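Local coordinates for ESX-1 secretion system protein EccA1 (Mycobacterium tuberculosis, PDB 4F3V) that probably powers the export of virulence factors through the ESX-1 type VII secretion system as a cytosolic ATPase, and is represented here by its N-terminal TPR domain, at residues E12-S16 and D27-E31; F187-E191 and A217-Q221; A211-M216 and L230-L234. Residue numbers count along the deposited sequence, not the author numbering.

Contact 1: residues E12-S16 and D27-E31; sequences ESAVS and DLFTE
Build two alpha-helical turns that run nearly antiparallel, their N-to-C directions 156° apart (signed crossing angle -156°) and their axes 8.9 Å apart at closest approach. The register is set by Ala14 and Leu28, whose CA atoms lie 5.6 Å apart; with so small a residue facing the partner helix, the two backbones can come this close. Helices 2-17 and 22-35 form the first helical hairpin of the domain, consistent with the antiparallel helix pairs of which TPR folds are built.

Ala14 CB meets Leu28 CB at 3.7 Å, and Leu28, in the mt rotamer, lays its CD1 alongside the opposite backbone, 3.6 Å from Ala14 N and 3.8 Å from Ser13 CB.

The aromatic part belongs to Phe29. Its chi1 of -69° brings the ring back over the first helix, and Ala14 CB makes a CH-pi contact, 3.5 Å from the ring centroid and 14° off the normal. Val15 CG2 sits at the ring edge, 4.1 Å from Phe29 CZ.

Ser13 OG is hydrogen-bonded to Ser9 O in its own helix, and Ala14 O to Ser25 OG. Around the hairpin, helix 40-48 reaches Phe29 through Arg46, and the loop residues Ile76 and Leu81 cover Val15.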
loop_
_atom_site.group_PDB
_atom_site.type_symbol
_atom_site.label_atom_id
_atom_site.label_comp_id
_atom_site.label_asym_id
_atom_site.label_seq_id
_atom_site.Cartn_x
_atom_site.Cartn_y
_atom_site.Cartn_z
ATOM N N GLU A 12 14.169 -18.660 17.596
ATOM C CA GLU A 12 15.226 -17.933 18.241
ATOM C C GLU A 12 16.484 -17.895 17.344
ATOM O O GLU A 12 17.082 -16.837 17.128
ATOM C CB GLU A 12 15.478 -18.616 19.553
ATOM C CG GLU A 12 16.557 -18.029 20.383
ATOM C CD GLU A 12 16.606 -18.720 21.687
ATOM O OE1 GLU A 12 16.247 -19.927 21.766
ATOM O OE2 GLU A 12 16.972 -18.033 22.625
ATOM N N SER A 13 16.838 -19.040 16.768
ATOM C CA SER A 13 17.991 -19.103 15.883
ATOM C C SER A 13 17.753 -18.232 14.666
ATOM O O SER A 13 18.668 -17.527 14.237
ATOM C CB SER A 13 18.292 -20.555 15.456
ATOM O OG SER A 13 18.746 -21.296 16.584
ATOM N N ALA A 14 16.548 -18.285 14.102
ATOM C CA ALA A 14 16.259 -17.510 12.894
ATOM C C ALA A 14 16.463 -16.016 13.165
ATOM O O ALA A 14 17.036 -15.311 12.357
ATOM C CB ALA A 14 14.844 -17.779 12.359
ATOM N N VAL A 15 15.990 -15.534 14.304
ATOM C CA VAL A 15 16.125 -14.131 14.618
ATOM C C VAL A 15 17.584 -13.765 14.844
ATOM O O VAL A 15 18.017 -12.721 14.402
ATOM C CB VAL A 15 15.256 -13.721 15.820
ATOM C CG1 VAL A 15 15.516 -12.254 16.188
ATOM C CG2 VAL A 15 13.774 -13.958 15.463
ATOM N N SER A 16 18.337 -14.619 15.510
ATOM C CA SER A 16 19.768 -14.356 15.741
ATOM C C SER A 16 20.555 -14.312 14.433
ATOM O O SER A 16 21.550 -13.638 14.338
ATOM C CB SER A 16 20.379 -15.435 16.617
ATOM O OG SER A 16 19.913 -15.295 17.946
ATOM N N ASP A 27 15.352 -20.051 5.762
ATOM C CA ASP A 27 15.295 -21.514 5.795
ATOM C C ASP A 27 14.664 -21.929 7.115
ATOM O O ASP A 27 13.847 -22.836 7.139
ATOM C CB ASP A 27 16.681 -22.165 5.729
ATOM C CG ASP A 27 17.335 -22.077 4.357
ATOM O OD1 ASP A 27 16.620 -21.957 3.331
ATOM O OD2 ASP A 27 18.589 -22.152 4.323
ATOM N N LEU A 28 15.038 -21.246 8.199
ATOM C CA LEU A 28 14.567 -21.611 9.531
ATOM C C LEU A 28 13.119 -21.213 9.745
ATOM O O LEU A 28 12.346 -21.998 10.292
ATOM C CB LEU A 28 15.455 -21.000 10.619
ATOM C CG LEU A 28 16.894 -21.512 10.707
ATOM C CD1 LEU A 28 17.679 -20.718 11.721
ATOM C CD2 LEU A 28 16.932 -22.990 11.062
ATOM N N PHE A 29 12.745 -19.988 9.373
ATOM C CA PHE A 29 11.341 -19.578 9.462
ATOM C C PHE A 29 10.459 -20.503 8.594
ATOM O O PHE A 29 9.344 -20.850 8.975
ATOM C CB PHE A 29 11.144 -18.128 9.017
ATOM C CG PHE A 29 11.727 -17.098 9.942
ATOM C CD1 PHE A 29 11.365 -17.046 11.289
ATOM C CD2 PHE A 29 12.577 -16.143 9.470
ATOM C CE1 PHE A 29 11.858 -16.062 12.129
ATOM C CE2 PHE A 29 13.078 -15.156 10.298
ATOM C CZ PHE A 29 12.725 -15.109 11.638
ATOM N N THR A 30 10.981 -20.940 7.455
ATOM C CA THR A 30 10.242 -21.812 6.558
ATOM C C THR A 30 10.098 -23.210 7.150
ATOM O O THR A 30 9.054 -23.836 7.007
ATOM C CB THR A 30 10.924 -21.853 5.177
ATOM O OG1 THR A 30 10.893 -20.531 4.632
ATOM C CG2 THR A 30 10.226 -22.825 4.223
ATOM N N GLU A 31 11.139 -23.690 7.816
ATOM C CA GLU A 31 11.058 -24.944 8.520
ATOM C C GLU A 31 9.931 -24.896 9.574
ATOM O O GLU A 31 9.183 -25.862 9.712
ATOM C CB GLU A 31 12.386 -25.242 9.194
ATOM C CG GLU A 31 12.477 -26.581 9.893
ATOM C CD GLU A 31 12.626 -27.743 8.951
ATOM O OE1 GLU A 31 12.676 -27.556 7.728
ATOM O OE2 GLU A 31 12.696 -28.867 9.448
#

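Contact 2: residues F187-E191 and A217-Q221; sequences FTEAE and ARRSQ. With SO4 (sulfate ion), chain G.
Two successive helices of the TPR domain pair here, the start of helix 187-198 against residues 217-221 of helix 207-221, roughly antiparallel at 150° (signed crossing angle -150°), with axes 9.8 Å apart. Ala217 fixes the register: its CA is 5.1 Å from that of Phe187, whose ring, at chi1 -65°, brings CD1 to 3.7 Å from Ala217 CB. Arg218 starts away from the partner, but its m, m chi1 and chi2 bring the guanidinium back under Glu191. Glu191 OE2 lies 3.5 Å from Arg218 NE, over the guanidinium face, so the salt bridge rests on charge alone. Arg219 leads away, to a salt bridge with Glu224 and hydrogen bonds to Ala246 O and Tyr252 O. Ser220 CB lies over the Phe187 ring face in a CH-pi contact, 3.9 Å from its centroid. Gln221 extends its side chain between Glu191 and Thr188. Beside it sits a sulfate ion, probably from the crystallisation liquor, its O3 accepting hydrogen bonds from Thr188 N at 2.8 Å and Thr188 OG1 at 3.0 Å.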
loop_
_atom_site.group_PDB
_atom_site.type_symbol
_atom_site.label_atom_id
_atom_site.label_comp_id
_atom_site.label_asym_id
_atom_site.label_seq_id
_atom_site.Cartn_x
_atom_site.Cartn_y
_atom_site.Cartn_z
ATOM N N PHE A 187 -9.017 18.972 -13.034
ATOM C CA PHE A 187 -7.595 19.123 -13.221
ATOM C C PHE A 187 -6.984 20.270 -12.407
ATOM O O PHE A 187 -5.857 20.146 -11.914
ATOM C CB PHE A 187 -7.291 19.301 -14.723
ATOM C CG PHE A 187 -7.619 18.084 -15.562
ATOM C CD1 PHE A 187 -7.064 16.853 -15.248
ATOM C CD2 PHE A 187 -8.490 18.160 -16.646
ATOM C CE1 PHE A 187 -7.348 15.722 -16.005
ATOM C CE2 PHE A 187 -8.785 17.028 -17.396
ATOM C CZ PHE A 187 -8.196 15.811 -17.068
ATOM N N THR A 188 -7.711 21.384 -12.286
ATOM C CA THR A 188 -7.230 22.507 -11.487
ATOM C C THR A 188 -7.123 22.115 -10.022
ATOM O O THR A 188 -6.124 22.413 -9.368
ATOM C CB THR A 188 -8.117 23.758 -11.641
ATOM O OG1 THR A 188 -7.953 24.260 -12.966
ATOM C CG2 THR A 188 -7.707 24.861 -10.658
ATOM N N GLU A 189 -8.165 21.454 -9.508
ATOM C CA GLU A 189 -8.150 20.935 -8.150
ATOM C C GLU A 189 -6.987 19.938 -7.959
ATOM O O GLU A 189 -6.282 20.004 -6.949
ATOM C CB GLU A 189 -9.507 20.290 -7.810
ATOM C CG GLU A 189 -9.511 19.566 -6.465
ATOM C CD GLU A 189 -10.862 19.032 -6.038
ATOM O OE1 GLU A 189 -11.881 19.191 -6.766
ATOM O OE2 GLU A 189 -10.890 18.428 -4.952
ATOM N N ALA A 190 -6.814 19.017 -8.910
ATOM C CA ALA A 190 -5.708 18.056 -8.873
ATOM C C ALA A 190 -4.357 18.767 -8.740
ATOM O O ALA A 190 -3.541 18.407 -7.908
ATOM C CB ALA A 190 -5.703 17.166 -10.107
ATOM N N GLU A 191 -4.155 19.818 -9.519
ATOM C CA GLU A 191 -2.897 20.571 -9.471
ATOM C C GLU A 191 -2.671 21.261 -8.140
ATOM O O GLU A 191 -1.581 21.174 -7.594
ATOM C CB GLU A 191 -2.845 21.568 -10.619
ATOM C CG GLU A 191 -2.740 20.878 -11.964
ATOM C CD GLU A 191 -3.224 21.727 -13.126
ATOM O OE1 GLU A 191 -3.829 22.792 -12.892
ATOM O OE2 GLU A 191 -3.010 21.297 -14.288
ATOM N N ALA A 217 -2.568 16.212 -15.854
ATOM C CA ALA A 217 -3.491 17.339 -15.705
ATOM C C ALA A 217 -3.102 18.510 -16.615
ATOM O O ALA A 217 -3.971 19.122 -17.255
ATOM C CB ALA A 217 -3.581 17.809 -14.272
ATOM N N ARG A 218 -1.809 18.846 -16.640
ATOM C CA ARG A 218 -1.355 19.950 -17.476
ATOM C C ARG A 218 -1.601 19.686 -18.940
ATOM O O ARG A 218 -2.052 20.577 -19.685
ATOM C CB ARG A 218 0.130 20.233 -17.262
ATOM C CG ARG A 218 0.456 20.728 -15.874
ATOM C CD ARG A 218 -0.030 22.139 -15.663
ATOM N NE ARG A 218 0.229 22.515 -14.289
ATOM C CZ ARG A 218 -0.259 23.593 -13.686
ATOM N NH1 ARG A 218 -1.066 24.431 -14.315
ATOM N NH2 ARG A 218 0.076 23.825 -12.428
ATOM N N ARG A 219 -1.282 18.478 -19.379
ATOM C CA ARG A 219 -1.467 18.129 -20.788
ATOM C C ARG A 219 -2.950 18.232 -21.187
ATOM O O ARG A 219 -3.273 18.791 -22.220
ATOM C CB ARG A 219 -0.950 16.728 -21.077
ATOM C CG ARG A 219 -1.237 16.270 -22.502
ATOM C CD ARG A 219 -0.441 15.031 -22.845
ATOM N NE ARG A 219 0.932 15.355 -23.197
ATOM C CZ ARG A 219 1.892 14.450 -23.338
ATOM N NH1 ARG A 219 1.646 13.156 -23.134
ATOM N NH2 ARG A 219 3.108 14.834 -23.691
ATOM N N SER A 220 -3.853 17.709 -20.354
ATOM C CA SER A 220 -5.286 17.750 -20.692
ATOM C C SER A 220 -5.842 19.175 -20.695
ATOM O O SER A 220 -6.760 19.476 -21.430
ATOM C CB SER A 220 -6.096 16.871 -19.753
ATOM O OG SER A 220 -5.750 15.499 -19.966
ATOM N N GLN A 221 -5.265 20.065 -19.899
ATOM C CA GLN A 221 -5.618 21.489 -19.990
ATOM C C GLN A 221 -5.019 22.206 -21.199
ATOM O O GLN A 221 -5.362 23.355 -21.463
ATOM C CB GLN A 221 -5.161 22.220 -18.742
ATOM C CG GLN A 221 -5.900 21.823 -17.503
ATOM C CD GLN A 221 -5.248 22.419 -16.280
ATOM O OE1 GLN A 221 -4.012 22.471 -16.168
ATOM N NE2 GLN A 221 -6.068 22.884 -15.365
HETATM S S SO4 G . -10.186 22.289 -15.041
HETATM O O1 SO4 G . -11.130 23.351 -15.447
HETATM O O2 SO4 G . -8.877 22.564 -15.688
HETATM O O3 SO4 G . -10.081 22.282 -13.561
HETATM O O4 SO4 G . -10.699 20.967 -15.476
#

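Contact 3: residues A211-M216 and L230-L234; sequences AWYLAM and LLEWL
Small residues make the hollows and leucines the bumps where these two helical turns pack, nearly antiparallel at 156° (signed crossing angle -156°), with axes 9.2 Å apart. The register pair is Ala215 and Leu230, with CA atoms 5.5 Å apart. Leu230, in the mt rotamer, lies against the opposite backbone: its CD1 is 3.8 Å from Leu214 CB and 3.7 Å from Ala215 N, while its CB touches Ala215 CB at 3.8 Å. The low surface over Ala215 also receives Leu231, its CG 3.8 Å from Ala215 CB. One turn earlier, Ala211 leaves a second hollow. Leu234 CG enters it at 3.6 Å from Ala211 CB, and Trp233, chi1 near 177°, brings CZ3 to 3.5 Å from the same methyl. Trp212 is a broad wall beside this row: Leu234 CD1 lies at its ring edge, 4.1 Å from Trp212 CB, and Leu231 CD2 is 3.9 Å from Trp212 CZ3. The side chains that meet are apolar, and the largely buried interface is consistent with TPR antiparallel helix pairs. Helix 241-248 covers Leu234 and Leu231 with Val243 and Leu247, its Lys242 makes a cation-pi contact with Trp212, and Leu214 packs on helix 187-198.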
loop_
_atom_site.group_PDB
_atom_site.type_symbol
_atom_site.label_atom_id
_atom_site.label_comp_id
_atom_site.label_asym_id
_atom_site.label_seq_id
_atom_site.Cartn_x
_atom_site.Cartn_y
_atom_site.Cartn_z
ATOM N N ALA A 211 4.136 13.685 -9.796
ATOM C CA ALA A 211 4.617 14.269 -11.070
ATOM C C ALA A 211 3.807 13.765 -12.268
ATOM O O ALA A 211 3.441 14.535 -13.138
ATOM C CB ALA A 211 6.104 13.984 -11.267
ATOM N N TRP A 212 3.508 12.467 -12.285
ATOM C CA TRP A 212 2.729 11.879 -13.365
ATOM C C TRP A 212 1.378 12.502 -13.520
ATOM O O TRP A 212 0.981 12.884 -14.608
ATOM C CB TRP A 212 2.556 10.375 -13.150
ATOM C CG TRP A 212 1.695 9.729 -14.187
ATOM C CD1 TRP A 212 0.374 9.285 -14.051
ATOM C CD2 TRP A 212 2.081 9.383 -15.553
ATOM N NE1 TRP A 212 -0.074 8.734 -15.221
ATOM C CE2 TRP A 212 0.909 8.755 -16.165
ATOM C CE3 TRP A 212 3.248 9.532 -16.313
ATOM C CZ2 TRP A 212 0.923 8.310 -17.485
ATOM C CZ3 TRP A 212 3.250 9.079 -17.633
ATOM C CH2 TRP A 212 2.107 8.490 -18.213
ATOM N N TYR A 213 0.649 12.617 -12.423
ATOM C CA TYR A 213 -0.700 13.163 -12.490
ATOM C C TYR A 213 -0.712 14.675 -12.699
ATOM O O TYR A 213 -1.619 15.193 -13.362
ATOM C CB TYR A 213 -1.543 12.696 -11.287
ATOM C CG TYR A 213 -2.026 11.268 -11.467
ATOM C CD1 TYR A 213 -3.069 10.968 -12.349
ATOM C CD2 TYR A 213 -1.436 10.218 -10.797
ATOM C CE1 TYR A 213 -3.514 9.658 -12.547
ATOM C CE2 TYR A 213 -1.869 8.904 -10.985
ATOM C CZ TYR A 213 -2.911 8.635 -11.849
ATOM O OH TYR A 213 -3.338 7.339 -12.030
ATOM N N LEU A 214 0.287 15.383 -12.168
ATOM C CA LEU A 214 0.446 16.805 -12.525
ATOM C C LEU A 214 0.661 16.923 -14.024
ATOM O O LEU A 214 0.053 17.783 -14.660
ATOM C CB LEU A 214 1.610 17.482 -11.783
ATOM C CG LEU A 214 1.401 17.934 -10.323
ATOM C CD1 LEU A 214 2.742 18.294 -9.652
ATOM C CD2 LEU A 214 0.431 19.129 -10.282
ATOM N N ALA A 215 1.538 16.086 -14.593
ATOM C CA ALA A 215 1.839 16.155 -16.039
ATOM C C ALA A 215 0.594 15.880 -16.841
ATOM O O ALA A 215 0.285 16.597 -17.813
ATOM C CB ALA A 215 2.954 15.191 -16.437
ATOM N N MET A 216 -0.138 14.842 -16.452
ATOM C CA MET A 216 -1.383 14.499 -17.150
ATOM C C MET A 216 -2.425 15.615 -17.039
ATOM O O MET A 216 -3.091 15.939 -18.024
ATOM C CB MET A 216 -1.952 13.177 -16.632
ATOM C CG MET A 216 -1.159 11.944 -17.051
ATOM S SD MET A 216 -0.977 11.714 -18.836
ATOM C CE MET A 216 0.765 12.003 -19.101
ATOM N N LEU A 230 7.452 18.331 -16.604
ATOM C CA LEU A 230 7.221 17.348 -15.547
ATOM C C LEU A 230 7.655 15.924 -15.972
ATOM O O LEU A 230 8.223 15.176 -15.175
ATOM C CB LEU A 230 5.754 17.387 -15.091
ATOM C CG LEU A 230 5.349 18.626 -14.260
ATOM C CD1 LEU A 230 3.858 18.950 -14.402
ATOM C CD2 LEU A 230 5.721 18.511 -12.777
ATOM N N LEU A 231 7.374 15.561 -17.224
ATOM C CA LEU A 231 7.752 14.242 -17.748
ATOM C C LEU A 231 9.267 14.123 -17.938
ATOM O O LEU A 231 9.849 13.068 -17.657
ATOM C CB LEU A 231 6.992 13.927 -19.046
ATOM C CG LEU A 231 5.470 13.751 -18.876
ATOM C CD1 LEU A 231 4.703 13.745 -20.193
ATOM C CD2 LEU A 231 5.170 12.468 -18.115
ATOM N N GLU A 232 9.926 15.211 -18.355
ATOM C CA GLU A 232 11.399 15.218 -18.404
ATOM C C GLU A 232 12.004 15.033 -17.019
ATOM O O GLU A 232 12.989 14.303 -16.845
ATOM C CB GLU A 232 11.941 16.515 -19.057
ATOM C CG GLU A 232 11.605 16.634 -20.533
ATOM C CD GLU A 232 12.021 17.943 -21.206
ATOM O OE1 GLU A 232 12.307 18.944 -20.520
ATOM O OE2 GLU A 232 12.046 17.959 -22.459
ATOM N N TRP A 233 11.411 15.682 -16.026
ATOM C CA TRP A 233 11.860 15.502 -14.650
ATOM C C TRP A 233 11.702 14.050 -14.234
ATOM O O TRP A 233 12.615 13.452 -13.637
ATOM C CB TRP A 233 11.101 16.428 -13.721
ATOM C CG TRP A 233 11.486 16.226 -12.306
ATOM C CD1 TRP A 233 12.547 16.804 -11.641
ATOM C CD2 TRP A 233 10.866 15.325 -11.336
ATOM N NE1 TRP A 233 12.606 16.361 -10.355
ATOM C CE2 TRP A 233 11.630 15.465 -10.115
ATOM C CE3 TRP A 233 9.760 14.478 -11.349
ATOM C CZ2 TRP A 233 11.316 14.762 -8.973
ATOM C CZ3 TRP A 233 9.452 13.769 -10.187
ATOM C CH2 TRP A 233 10.213 13.904 -9.038
ATOM N N LEU A 234 10.553 13.458 -14.563
ATOM C CA LEU A 234 10.290 12.042 -14.232
ATOM C C LEU A 234 11.252 11.093 -14.922
ATOM O O LEU A 234 11.758 10.177 -14.284
ATOM C CB LEU A 234 8.870 11.623 -14.596
ATOM C CG LEU A 234 7.795 11.670 -13.526
ATOM C CD1 LEU A 234 6.472 11.224 -14.182
ATOM C CD2 LEU A 234 8.120 10.789 -12.288
#

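How the contacts relate
Contact 1 closes early in the chain, joining helices 2-17 and 22-35, well before the other two begin. It lies on the opposite side of the chain's centre from them, its centre 51 Å from that of contact 2 and 44 Å from that of contact 3. Contacts 2 and 3 are interleaved along the sequence and share helix 207-221, which packs against helix 187-198 through one and helix 224-237 through the other. Their centres are 11 Å apart, and they touch, most closely where Glu191 CA meets Leu214 CD2 at 3.7 Å. The domain thus repeats near-antiparallel helix pairing on opposite sides of its centre, consistent with a TPR-type helical array.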